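Local coordinates for protein 5'-deoxynucleotidase (Archaeoglobus fulgidus, PDB 1YNB) that probably removes the 5'-phosphate from 2'-deoxyribonucleoside monophosphates as a cobalt- or manganese-dependent homodimeric hydrolase of the HD-domain superfamily, at residues 37-42 with 73-78; 82-85 with 91-94; 23-28 with 122-127. One frame throughout, in Å; residues are numbered along the deposited sequence.

Contact 1: 37-42 with 73-78; sequences ESVAEH and FHDLHE
D75 touches V39 with its CB and H42 with its carboxylate, and following it outward from CB shows how an apolar and a polar half divide the contact. D75 CB lies 4.0 Å from CG1 of V39, a methyl carried toward the 73-78 turns because it stands anti to the backbone N (chi1 173°). From CG outward, the carboxylate and imidazole planes are only 9° apart, and D75 OD2 comes to the ring edge of H42, 3.4 Å from H42 CD2. D75 OD2 also accepts from water 1 over 2.6 Å and from the amide of N43. The same water is hydrogen-bonded to H42 NE2 at 2.9 Å and to H74 ND1 at 2.8 Å, while D75 OD1 sits over one face of the H74 ring. On its other nitrogen, ND1, H42 is held by E127, which fixes the turn of the ring. A branched, apolar V39 suits the flank of this polar cluster: its CG1 packs against E78 OE1 at 3.6 Å. The start of helix 39-56 is secured by a capping box, in which S38 OG accepts from E41 N and E41 OE1 accepts from S38 N. H42, H74 and D75, with D124 nearby, match the H...HD...D pattern of HD-domain phosphohydrolases, consistent with a metal site that here holds no metal on these side chains.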
loop_
_atom_site.group_PDB
_atom_site.type_symbol
_atom_site.label_atom_id
_atom_site.label_comp_id
_atom_site.label_asym_id
_atom_site.label_seq_id
_atom_site.Cartn_x
_atom_site.Cartn_y
_atom_site.Cartn_z
ATOM N N GLU A 37 -4.384 -9.795 -4.188
ATOM C CA GLU A 37 -4.456 -8.482 -4.852
ATOM C C GLU A 37 -5.853 -8.325 -5.488
ATOM O O GLU A 37 -6.529 -9.317 -5.834
ATOM C CB GLU A 37 -3.388 -8.425 -5.955
ATOM C CG GLU A 37 -3.300 -9.705 -6.797
ATOM C CD GLU A 37 -3.027 -9.434 -8.287
ATOM O OE1 GLU A 37 -3.126 -10.396 -9.079
ATOM O OE2 GLU A 37 -2.687 -8.265 -8.631
ATOM N N SER A 38 -6.284 -7.080 -5.680
ATOM C CA SER A 38 -7.578 -6.786 -6.298
ATOM C C SER A 38 -7.282 -6.544 -7.801
ATOM O O SER A 38 -6.116 -6.369 -8.201
ATOM C CB SER A 38 -8.213 -5.513 -5.686
ATOM O OG SER A 38 -7.398 -4.379 -5.946
ATOM N N VAL A 39 -8.322 -6.557 -8.612
ATOM C CA VAL A 39 -8.130 -6.290 -10.051
ATOM C C VAL A 39 -7.512 -4.875 -10.199
ATOM O O VAL A 39 -6.589 -4.665 -10.986
ATOM C CB VAL A 39 -9.468 -6.387 -10.771
ATOM C CG1 VAL A 39 -9.301 -5.919 -12.261
ATOM C CG2 VAL A 39 -9.932 -7.844 -10.749
ATOM N N ALA A 40 -8.028 -3.917 -9.437
ATOM C CA ALA A 40 -7.442 -2.559 -9.384
ATOM C C ALA A 40 -5.910 -2.568 -9.159
ATOM O O ALA A 40 -5.163 -1.837 -9.844
ATOM C CB ALA A 40 -8.130 -1.738 -8.244
ATOM N N GLU A 41 -5.416 -3.350 -8.178
ATOM C CA GLU A 41 -3.986 -3.416 -7.928
ATOM C C GLU A 41 -3.208 -4.037 -9.106
ATOM O O GLU A 41 -2.095 -3.601 -9.427
ATOM C CB GLU A 41 -3.732 -4.191 -6.624
ATOM C CG GLU A 41 -4.199 -3.350 -5.407
ATOM C CD GLU A 41 -4.293 -4.155 -4.118
ATOM O OE1 GLU A 41 -4.500 -5.389 -4.204
ATOM O OE2 GLU A 41 -4.193 -3.545 -3.034
ATOM N N HIS A 42 -3.777 -5.084 -9.722
ATOM C CA HIS A 42 -3.152 -5.698 -10.908
ATOM C C HIS A 42 -3.014 -4.609 -12.034
ATOM O O HIS A 42 -1.949 -4.462 -12.616
ATOM C CB HIS A 42 -4.037 -6.851 -11.424
ATOM C CG HIS A 42 -3.713 -7.301 -12.817
ATOM N ND1 HIS A 42 -2.480 -7.789 -13.171
ATOM C CD2 HIS A 42 -4.468 -7.318 -13.945
ATOM C CE1 HIS A 42 -2.481 -8.097 -14.461
ATOM N NE2 HIS A 42 -3.676 -7.824 -14.953
ATOM N N PHE A 73 -7.509 0.655 -18.445
ATOM C CA PHE A 73 -8.842 0.310 -18.944
ATOM C C PHE A 73 -8.992 -1.143 -19.379
ATOM O O PHE A 73 -10.093 -1.583 -19.742
ATOM C CB PHE A 73 -9.197 1.211 -20.140
ATOM C CG PHE A 73 -9.584 2.603 -19.750
ATOM C CD1 PHE A 73 -10.919 2.904 -19.441
ATOM C CD2 PHE A 73 -8.622 3.587 -19.595
ATOM C CE1 PHE A 73 -11.277 4.187 -18.972
ATOM C CE2 PHE A 73 -8.963 4.877 -19.130
ATOM C CZ PHE A 73 -10.293 5.170 -18.816
ATOM N N HIS A 74 -7.899 -1.889 -19.342
ATOM C CA HIS A 74 -7.886 -3.266 -19.806
ATOM C C HIS A 74 -8.930 -4.219 -19.226
ATOM O O HIS A 74 -9.625 -4.902 -19.970
ATOM C CB HIS A 74 -6.480 -3.843 -19.630
ATOM C CG HIS A 74 -6.249 -5.110 -20.392
ATOM N ND1 HIS A 74 -5.386 -6.096 -19.957
ATOM C CD2 HIS A 74 -6.748 -5.538 -21.576
ATOM C CE1 HIS A 74 -5.364 -7.077 -20.843
ATOM N NE2 HIS A 74 -6.183 -6.763 -21.833
ATOM N N ASP A 75 -9.080 -4.286 -17.912
ATOM C CA ASP A 75 -10.087 -5.217 -17.396
ATOM C C ASP A 75 -11.270 -4.479 -16.859
ATOM O O ASP A 75 -12.048 -5.036 -16.110
ATOM C CB ASP A 75 -9.504 -6.074 -16.266
ATOM C CG ASP A 75 -8.200 -6.691 -16.637
ATOM O OD1 ASP A 75 -8.096 -7.201 -17.781
ATOM O OD2 ASP A 75 -7.282 -6.661 -15.791
ATOM N N LEU A 76 -11.436 -3.225 -17.259
ATOM C CA LEU A 76 -12.499 -2.447 -16.690
ATOM C C LEU A 76 -13.848 -3.125 -16.663
ATOM O O LEU A 76 -14.591 -3.013 -15.682
ATOM C CB LEU A 76 -12.576 -1.094 -17.394
ATOM C CG LEU A 76 -12.656 0.036 -16.370
ATOM C CD1 LEU A 76 -11.524 -0.110 -15.340
ATOM C CD2 LEU A 76 -12.558 1.389 -17.079
ATOM N N HIS A 77 -14.177 -3.839 -17.724
ATOM C CA HIS A 77 -15.472 -4.509 -17.767
ATOM C C HIS A 77 -15.613 -5.554 -16.654
ATOM O O HIS A 77 -16.723 -5.924 -16.312
ATOM C CB HIS A 77 -15.675 -5.170 -19.134
ATOM C CG HIS A 77 -14.650 -6.207 -19.439
ATOM N ND1 HIS A 77 -14.831 -7.540 -19.133
ATOM C CD2 HIS A 77 -13.381 -6.095 -19.892
ATOM C CE1 HIS A 77 -13.714 -8.201 -19.376
ATOM N NE2 HIS A 77 -12.816 -7.347 -19.833
ATOM N N GLU A 78 -14.502 -6.025 -16.090
ATOM C CA GLU A 78 -14.591 -7.036 -15.019
ATOM C C GLU A 78 -15.344 -6.508 -13.780
ATOM O O GLU A 78 -15.715 -7.279 -12.862
ATOM C CB GLU A 78 -13.193 -7.534 -14.643
ATOM C CG GLU A 78 -12.532 -8.342 -15.770
ATOM C CD GLU A 78 -11.178 -8.919 -15.389
ATOM O OE1 GLU A 78 -10.618 -8.529 -14.340
ATOM O OE2 GLU A 78 -10.652 -9.762 -16.155
HETATM O O HOH W 1 -5.057 -6.566 -17.176
#

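Contact 2: 82-85 with 91-94; sequences MDLH and YVSC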
loop_
_atom_site.group_PDB
_atom_site.type_symbol
_atom_site.label_atom_id
_atom_site.label_comp_id
_atom_site.label_asym_id
_atom_site.label_seq_id
_atom_site.Cartn_x
_atom_site.Cartn_y
_atom_site.Cartn_z
ATOM N N MET A 82 -16.540 -9.810 -13.425
ATOM C CA MET A 82 -15.655 -10.519 -12.503
ATOM C C MET A 82 -14.397 -10.957 -13.247
ATOM O O MET A 82 -14.361 -10.962 -14.494
ATOM C CB MET A 82 -16.332 -11.762 -11.907
ATOM C CG MET A 82 -17.644 -11.475 -11.175
ATOM S SD MET A 82 -18.457 -13.005 -10.567
ATOM C CE MET A 82 -17.198 -13.522 -9.287
ATOM N N ASP A 83 -13.360 -11.288 -12.481
ATOM C CA ASP A 83 -12.103 -11.759 -13.044
ATOM C C ASP A 83 -12.335 -13.237 -13.317
ATOM O O ASP A 83 -12.238 -14.053 -12.402
ATOM C CB ASP A 83 -10.955 -11.601 -12.031
ATOM C CG ASP A 83 -9.650 -12.206 -12.519
ATOM O OD1 ASP A 83 -8.685 -12.276 -11.725
ATOM O OD2 ASP A 83 -9.576 -12.612 -13.702
ATOM N N LEU A 84 -12.682 -13.586 -14.555
ATOM C CA LEU A 84 -12.904 -15.000 -14.880
ATOM C C LEU A 84 -11.556 -15.717 -14.987
ATOM O O LEU A 84 -10.815 -15.518 -15.951
ATOM C CB LEU A 84 -13.686 -15.144 -16.199
ATOM C CG LEU A 84 -15.046 -14.438 -16.208
ATOM C CD1 LEU A 84 -15.682 -14.538 -17.596
ATOM C CD2 LEU A 84 -15.952 -15.050 -15.154
ATOM N N HIS A 85 -11.229 -16.540 -13.991
ATOM C CA HIS A 85 -9.960 -17.271 -14.013
ATOM C C HIS A 85 -9.961 -18.415 -15.038
ATOM O O HIS A 85 -11.015 -18.842 -15.521
ATOM C CB HIS A 85 -9.608 -17.818 -12.611
ATOM C CG HIS A 85 -10.646 -18.725 -12.024
ATOM N ND1 HIS A 85 -11.421 -18.367 -10.940
ATOM C CD2 HIS A 85 -11.048 -19.973 -12.377
ATOM C CE1 HIS A 85 -12.255 -19.353 -10.649
ATOM N NE2 HIS A 85 -12.048 -20.338 -11.507
ATOM N N TYR A 91 -15.787 -23.181 -18.782
ATOM C CA TYR A 91 -17.240 -23.291 -18.757
ATOM C C TYR A 91 -17.953 -21.950 -18.859
ATOM O O TYR A 91 -19.166 -21.915 -19.032
ATOM C CB TYR A 91 -17.713 -23.970 -17.464
ATOM C CG TYR A 91 -16.919 -25.193 -17.065
ATOM C CD1 TYR A 91 -15.819 -25.091 -16.206
ATOM C CD2 TYR A 91 -17.274 -26.452 -17.532
ATOM C CE1 TYR A 91 -15.094 -26.225 -15.819
ATOM C CE2 TYR A 91 -16.564 -27.588 -17.153
ATOM C CZ TYR A 91 -15.480 -27.471 -16.297
ATOM O OH TYR A 91 -14.818 -28.604 -15.897
ATOM N N VAL A 92 -17.215 -20.849 -18.745
ATOM C CA VAL A 92 -17.853 -19.534 -18.777
ATOM C C VAL A 92 -17.533 -18.666 -19.984
ATOM O O VAL A 92 -16.368 -18.423 -20.297
ATOM C CB VAL A 92 -17.515 -18.726 -17.491
ATOM C CG1 VAL A 92 -18.249 -17.384 -17.499
ATOM C CG2 VAL A 92 -17.911 -19.536 -16.254
ATOM N N SER A 93 -18.580 -18.194 -20.654
ATOM C CA SER A 93 -18.406 -17.324 -21.809
ATOM C C SER A 93 -18.967 -15.956 -21.441
ATOM O O SER A 93 -20.088 -15.832 -20.931
ATOM C CB SER A 93 -19.136 -17.877 -23.034
ATOM O OG SER A 93 -20.534 -17.744 -22.871
ATOM N N CYS A 94 -18.177 -14.934 -21.725
ATOM C CA CYS A 94 -18.538 -13.570 -21.394
ATOM C C CYS A 94 -18.581 -12.605 -22.578
ATOM O O CYS A 94 -17.704 -12.617 -23.442
ATOM C CB CYS A 94 -17.553 -13.062 -20.343
ATOM S SG CYS A 94 -17.484 -11.299 -20.193
#
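L84 reaches across to V92 and C94, joining the two ends of the loop that runs from helix 78-81 to helix 96-103. The contact between the two segments is wholly apolar. One methyl does most of the work: L84 CD1 lies 3.6 Å from C94 CB and 3.8 Å from V92 CG1. The second branch, L84 CD2, meets V92 CG1 as well, at 4.0 Å, so that the valine methyl rests against both arms of the leucine fork. The leucine and valine side chains cross at about a right angle. V92 presents CG1 because that methyl stands anti to its backbone N (chi1 -177°), whereas C94 touches through CB and not through its sulfur. Leucine suits the place because its long branched chain carries CD1 to both V92 and C94, while CD2 adds a second touch on V92; S93, between them in sequence, points away, as expected where an extended chain alternates its sides.

Polar bonds belong to the surroundings. No hydrogen bond passes from one segment to the other, and the nearest CA atoms, those of L84 and V92, are 7.8 Å apart, too far for backbone pairing. Instead, S26 holds the first segment through D83 O and H85 ND1, and L84 O accepts a weak bond from R89 of the same loop. C94 also packs on T81. The arrangement is apolar side-chain packing between the two ends of an irregular surface loop linking helices 78-81 and 96-103 of the helical HD-domain fold.

Contact 3: 23-28 with 122-127; sequences TPRSGW and DADKLE
R25 NH2 donates to two waters, each of which passes the link on to a different acid of helix 117-135. Water 2 accepts from R25 NH2 at 2.9 Å and donates to E127 OE1 at 2.7 Å. Water 3, lying in the plane at the guanidinium edge, accepts from R25 NH2 at 2.8 Å and donates to D124 OD2 at 2.7 Å. Direct approaches are longer: R25 NH1 is 4.5 Å from D124 OD2, and R25 NH2 is 4.3 Å from E127 OE1, which stands well out of the guanidinium plane. These opposite charges probably attract, yet they form no salt bridge. R25 bends at each of its first three torsions (chi1 -80°, chi2 -87°, chi3 -75°), curling on its way to the acids. Arginine suits the place because NE can hold E37 in a salt bridge while the far end serves the waters. E127 is also held by H42 through OE1, and its OE2 forms salt bridges with R45 of the same chain and with K21 of the second subunit. The loop between helices 8-18 and 39-56 thus meets helix 117-135 through water, beside the start of helix 39-56; W28 packs on L128 and Q131 farther along helix 117-135, whose other flank at L126 packs on helix 154-166.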
loop_
_atom_site.group_PDB
_atom_site.type_symbol
_atom_site.label_atom_id
_atom_site.label_comp_id
_atom_site.label_asym_id
_atom_site.label_seq_id
_atom_site.Cartn_x
_atom_site.Cartn_y
_atom_site.Cartn_z
ATOM N N THR A 23 -12.781 -6.257 -6.172
ATOM C CA THR A 23 -12.911 -7.453 -6.998
ATOM C C THR A 23 -11.578 -8.221 -6.893
ATOM O O THR A 23 -10.538 -7.771 -7.374
ATOM C CB THR A 23 -13.148 -7.072 -8.495
ATOM O OG1 THR A 23 -14.352 -6.306 -8.615
ATOM C CG2 THR A 23 -13.263 -8.312 -9.336
ATOM N N PRO A 24 -11.581 -9.396 -6.248
ATOM C CA PRO A 24 -10.298 -10.098 -6.169
ATOM C C PRO A 24 -9.803 -10.640 -7.502
ATOM O O PRO A 24 -10.612 -10.939 -8.394
ATOM C CB PRO A 24 -10.582 -11.253 -5.178
ATOM C CG PRO A 24 -11.992 -11.528 -5.390
ATOM C CD PRO A 24 -12.663 -10.148 -5.575
ATOM N N ARG A 25 -8.479 -10.747 -7.633
ATOM C CA ARG A 25 -7.861 -11.407 -8.779
ATOM C C ARG A 25 -8.116 -12.877 -8.337
ATOM O O ARG A 25 -7.429 -13.408 -7.477
ATOM C CB ARG A 25 -6.391 -11.040 -8.829
ATOM C CG ARG A 25 -6.264 -9.601 -9.485
ATOM C CD ARG A 25 -6.185 -9.789 -11.041
ATOM N NE ARG A 25 -4.868 -10.289 -11.395
ATOM C CZ ARG A 25 -4.531 -10.622 -12.650
ATOM N NH1 ARG A 25 -5.450 -10.496 -13.605
ATOM N NH2 ARG A 25 -3.327 -11.074 -12.941
ATOM N N SER A 26 -9.120 -13.491 -8.969
ATOM C CA SER A 26 -9.624 -14.814 -8.565
ATOM C C SER A 26 -8.790 -16.053 -8.637
ATOM O O SER A 26 -9.058 -16.999 -7.853
ATOM C CB SER A 26 -10.950 -15.100 -9.295
ATOM O OG SER A 26 -10.702 -15.201 -10.695
ATOM N N GLY A 27 -7.847 -16.089 -9.569
ATOM C CA GLY A 27 -6.972 -17.239 -9.764
ATOM C C GLY A 27 -6.196 -17.601 -8.523
ATOM O O GLY A 27 -5.868 -18.782 -8.291
ATOM N N TRP A 28 -5.889 -16.593 -7.701
ATOM C CA TRP A 28 -5.154 -16.853 -6.471
ATOM C C TRP A 28 -5.925 -17.522 -5.340
ATOM O O TRP A 28 -5.308 -18.151 -4.481
ATOM C CB TRP A 28 -4.616 -15.579 -5.870
ATOM C CG TRP A 28 -3.825 -14.716 -6.849
ATOM C CD1 TRP A 28 -4.169 -13.463 -7.267
ATOM C CD2 TRP A 28 -2.595 -15.050 -7.499
ATOM N NE1 TRP A 28 -3.215 -12.982 -8.155
ATOM C CE2 TRP A 28 -2.237 -13.942 -8.314
ATOM C CE3 TRP A 28 -1.754 -16.180 -7.488
ATOM C CZ2 TRP A 28 -1.089 -13.940 -9.094
ATOM C CZ3 TRP A 28 -0.608 -16.183 -8.273
ATOM C CH2 TRP A 28 -0.280 -15.060 -9.070
ATOM N N ASP A 122 1.452 -7.658 -23.030
ATOM C CA ASP A 122 2.678 -8.115 -22.388
ATOM C C ASP A 122 2.718 -7.665 -20.911
ATOM O O ASP A 122 3.182 -8.413 -20.028
ATOM C CB ASP A 122 3.914 -7.542 -23.074
ATOM C CG ASP A 122 4.442 -8.426 -24.231
ATOM O OD1 ASP A 122 3.826 -9.462 -24.593
ATOM O OD2 ASP A 122 5.493 -8.060 -24.762
ATOM N N ALA A 123 2.259 -6.445 -20.657
ATOM C CA ALA A 123 2.284 -5.916 -19.273
ATOM C C ALA A 123 1.372 -6.708 -18.336
ATOM O O ALA A 123 1.725 -6.910 -17.164
ATOM C CB ALA A 123 1.892 -4.403 -19.264
ATOM N N ASP A 124 0.212 -7.120 -18.842
ATOM C CA ASP A 124 -0.795 -7.907 -18.115
ATOM C C ASP A 124 -0.107 -9.205 -17.683
ATOM O O ASP A 124 -0.119 -9.576 -16.500
ATOM C CB ASP A 124 -1.965 -8.218 -19.066
ATOM C CG ASP A 124 -2.997 -9.162 -18.464
ATOM O OD1 ASP A 124 -3.655 -9.887 -19.239
ATOM O OD2 ASP A 124 -3.186 -9.183 -17.220
ATOM N N LYS A 125 0.502 -9.893 -18.635
ATOM C CA LYS A 125 1.209 -11.160 -18.328
ATOM C C LYS A 125 2.462 -10.985 -17.459
ATOM O O LYS A 125 2.770 -11.819 -16.598
ATOM C CB LYS A 125 1.608 -11.849 -19.641
ATOM C CG LYS A 125 0.428 -12.223 -20.496
ATOM C CD LYS A 125 0.969 -12.923 -21.743
ATOM C CE LYS A 125 0.062 -12.771 -22.943
ATOM N NZ LYS A 125 0.917 -13.025 -24.157
ATOM N N LEU A 126 3.232 -9.936 -17.686
ATOM C CA LEU A 126 4.410 -9.718 -16.868
ATOM C C LEU A 126 3.991 -9.390 -15.433
ATOM O O LEU A 126 4.693 -9.797 -14.497
ATOM C CB LEU A 126 5.262 -8.539 -17.358
ATOM C CG LEU A 126 6.552 -8.796 -18.132
ATOM C CD1 LEU A 126 7.316 -7.459 -18.216
ATOM C CD2 LEU A 126 7.450 -9.860 -17.439
ATOM N N GLU A 127 2.929 -8.599 -15.271
ATOM C CA GLU A 127 2.469 -8.233 -13.924
ATOM C C GLU A 127 2.142 -9.545 -13.159
ATOM O O GLU A 127 2.501 -9.731 -11.952
ATOM C CB GLU A 127 1.244 -7.333 -13.995
ATOM C CG GLU A 127 0.997 -6.489 -12.712
ATOM C CD GLU A 127 0.521 -7.311 -11.496
ATOM O OE1 GLU A 127 -0.360 -8.201 -11.659
ATOM O OE2 GLU A 127 1.023 -7.035 -10.376
HETATM O O HOH W 2 -1.273 -10.591 -10.954
HETATM O O HOH W 3 -3.170 -11.433 -15.699
#

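Overall arrangement
Contacts 1 and 3 lie near the centre of the chain, about 8 Å apart between centres, whereas contact 2 lies at the surface, its centre about 14 Å from either. Along the sequence both others are nested in the loop closed by contact 3. Contact 1 brings the start of helix 39-56 to the turns after helix 61-73, and contact 3 faces helix 117-135 with an earlier loop; H42 and E127 tie the two together. Both rely on waters between polar side chains, contact 1 with V39 packing at its flank and contact 3 with opposite charges set apart, as befits a probable active site, while contact 2 relies on aliphatic carbons alone. It still touches the interior: D83 packs on V39 and E78, and the D83/S26 pair links it to contact 3.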